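Local coordinates for PlaB phospholipase (Legionella pneumophila, PDB 6ZTI), which acts as a phospholipase of the alpha/beta-hydrolase fold, a virulence-associated enzyme whose activity is controlled by NAD(H)-mediated tetramerization, at residues H22-T27 against T98-G103. Sequence-based numbering, arbitrary orientation.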
loop_
_atom_site.group_PDB
_atom_site.type_symbol
_atom_site.label_atom_id
_atom_site.label_comp_id
_atom_site.label_asym_id
_atom_site.label_seq_id
_atom_site.Cartn_x
_atom_site.Cartn_y
_atom_site.Cartn_z
ATOM N N HIS B 22 -29.647 9.862 16.470
ATOM C CA HIS B 22 -29.556 10.231 15.067
ATOM C C HIS B 22 -28.584 9.322 14.303
ATOM O O HIS B 22 -28.116 8.298 14.809
ATOM C CB HIS B 22 -29.172 11.706 14.951
ATOM C CG HIS B 22 -27.877 12.057 15.616
ATOM N ND1 HIS B 22 -26.649 11.772 15.055
ATOM C CD2 HIS B 22 -27.620 12.689 16.787
ATOM C CE1 HIS B 22 -25.692 12.206 15.854
ATOM N NE2 HIS B 22 -26.253 12.770 16.912
ATOM N N GLY B 23 -28.268 9.703 13.064
ATOM C CA GLY B 23 -27.418 8.927 12.193
ATOM C C GLY B 23 -26.057 9.570 12.012
ATOM O O GLY B 23 -25.690 10.497 12.730
ATOM N N TRP B 24 -25.322 9.082 11.007
ATOM C CA TRP B 24 -23.949 9.507 10.820
ATOM C C TRP B 24 -23.877 10.801 10.016
ATOM O O TRP B 24 -24.784 11.142 9.254
ATOM C CB TRP B 24 -23.119 8.415 10.133
ATOM C CG TRP B 24 -23.639 7.870 8.815
ATOM C CD1 TRP B 24 -24.863 7.301 8.571
ATOM C CD2 TRP B 24 -22.915 7.790 7.580
ATOM N NE1 TRP B 24 -24.949 6.897 7.258
ATOM C CE2 TRP B 24 -23.765 7.182 6.631
ATOM C CE3 TRP B 24 -21.635 8.179 7.182
ATOM C CZ2 TRP B 24 -23.377 6.962 5.313
ATOM C CZ3 TRP B 24 -21.251 7.959 5.865
ATOM C CH2 TRP B 24 -22.120 7.360 4.951
ATOM N N SER B 25 -22.777 11.529 10.215
ATOM C CA SER B 25 -22.499 12.815 9.579
ATOM C C SER B 25 -23.463 13.915 10.010
ATOM O O SER B 25 -23.491 14.979 9.387
ATOM C CB SER B 25 -22.505 12.690 8.051
ATOM O OG SER B 25 -21.357 11.984 7.605
ATOM N N VAL B 26 -24.225 13.703 11.081
ATOM C CA VAL B 26 -25.194 14.684 11.559
ATOM C C VAL B 26 -24.489 15.743 12.395
ATOM O O VAL B 26 -23.647 15.429 13.244
ATOM C CB VAL B 26 -26.300 13.980 12.365
ATOM C CG1 VAL B 26 -27.166 14.977 13.085
ATOM C CG2 VAL B 26 -27.147 13.123 11.440
ATOM N N THR B 27 -24.848 17.015 12.173
ATOM C CA THR B 27 -24.280 18.113 12.946
ATOM C C THR B 27 -25.336 19.014 13.576
ATOM O O THR B 27 -24.990 20.091 14.076
ATOM C CB THR B 27 -23.352 18.977 12.082
ATOM O OG1 THR B 27 -24.101 19.585 11.024
ATOM C CG2 THR B 27 -22.224 18.141 11.503
ATOM N N THR B 98 -34.415 5.640 16.812
ATOM C CA THR B 98 -33.117 5.816 16.185
ATOM C C THR B 98 -33.272 5.995 14.681
ATOM O O THR B 98 -34.271 5.592 14.085
ATOM C CB THR B 98 -32.210 4.605 16.468
ATOM O OG1 THR B 98 -32.625 3.508 15.650
ATOM C CG2 THR B 98 -32.288 4.175 17.949
ATOM N N HIS B 99 -32.258 6.606 14.072
ATOM C CA HIS B 99 -32.187 6.774 12.631
ATOM C C HIS B 99 -30.793 6.370 12.183
ATOM O O HIS B 99 -29.798 6.682 12.848
ATOM C CB HIS B 99 -32.506 8.225 12.208
ATOM C CG HIS B 99 -32.460 8.458 10.727
ATOM N ND1 HIS B 99 -31.626 9.391 10.150
ATOM C CD2 HIS B 99 -33.144 7.885 9.707
ATOM C CE1 HIS B 99 -31.793 9.379 8.838
ATOM N NE2 HIS B 99 -32.711 8.476 8.542
ATOM N N SER B 100 -30.737 5.630 11.079
ATOM C CA SER B 100 -29.483 5.273 10.429
ATOM C C SER B 100 -28.557 4.582 11.428
ATOM O O SER B 100 -28.925 3.538 11.980
ATOM C CB SER B 100 -28.918 6.546 9.786
ATOM O OG SER B 100 -27.726 6.289 9.080
ATOM N N THR B 101 -27.361 5.114 11.668
ATOM C CA THR B 101 -26.394 4.429 12.520
ATOM C C THR B 101 -26.861 4.311 13.961
ATOM O O THR B 101 -26.357 3.454 14.694
ATOM C CB THR B 101 -25.047 5.166 12.481
ATOM O OG1 THR B 101 -24.778 5.600 11.148
ATOM C CG2 THR B 101 -23.920 4.247 12.934
ATOM N N GLY B 102 -27.788 5.164 14.398
ATOM C CA GLY B 102 -28.262 5.077 15.765
ATOM C C GLY B 102 -28.798 3.702 16.135
ATOM O O GLY B 102 -28.728 3.297 17.300
ATOM N N GLY B 103 -29.347 2.976 15.166
ATOM C CA GLY B 103 -29.844 1.639 15.404
ATOM C C GLY B 103 -28.726 0.709 15.832
ATOM O O GLY B 103 -28.704 0.207 16.956
HETATM O O HOH W 1 -30.148 11.099 11.500
HETATM O O HOH W 2 -27.124 4.375 7.116
#
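Gly23 lies directly against the turn His99-Gly102, its CA 3.7 Å from Ser100 CB and 3.3 Å from His99 O, and these two approaches mark the tightly packed part of the contact. Ser100 has a positive phi (55°) with psi -121°, placing it at the first corner (i+1) of a type II' beta turn closed by Gly102 N to His99 O. Its OG, anti to the backbone N, reaches the edge of the Trp24 indole nearly in plane, 3.1 Å from CD1. Thr101 OG1 approaches the same CD1 obliquely, and the Thr101 and Trp24 side chains cross at about a right angle. Leu163 and Leu166 of helix 160-166 also touch the indole.

The looser side is bridged by water. One water accepts from Gly23 N at 2.8 Å and lies at the His99 ring edge, 2.6 Å from ND1; a second lies 2.8 Å from Ser100 OG and accepts a weak bond from Trp24 NE1. On the first segment, His22 ND1 donates to Gly23 O at 162°, within its ring plane, which fixes the imidazole's rotation. Ser100 OG also makes a weak hydrogen bond to His266 NE2. The strained Ser100, between strand 93-99 and helix 102-114 in a Thr-His-Ser-Thr-Gly sequence, matches the nucleophile elbow of alpha/beta hydrolases, with the loop after strand 16-21 placed as in their oxyanion hole.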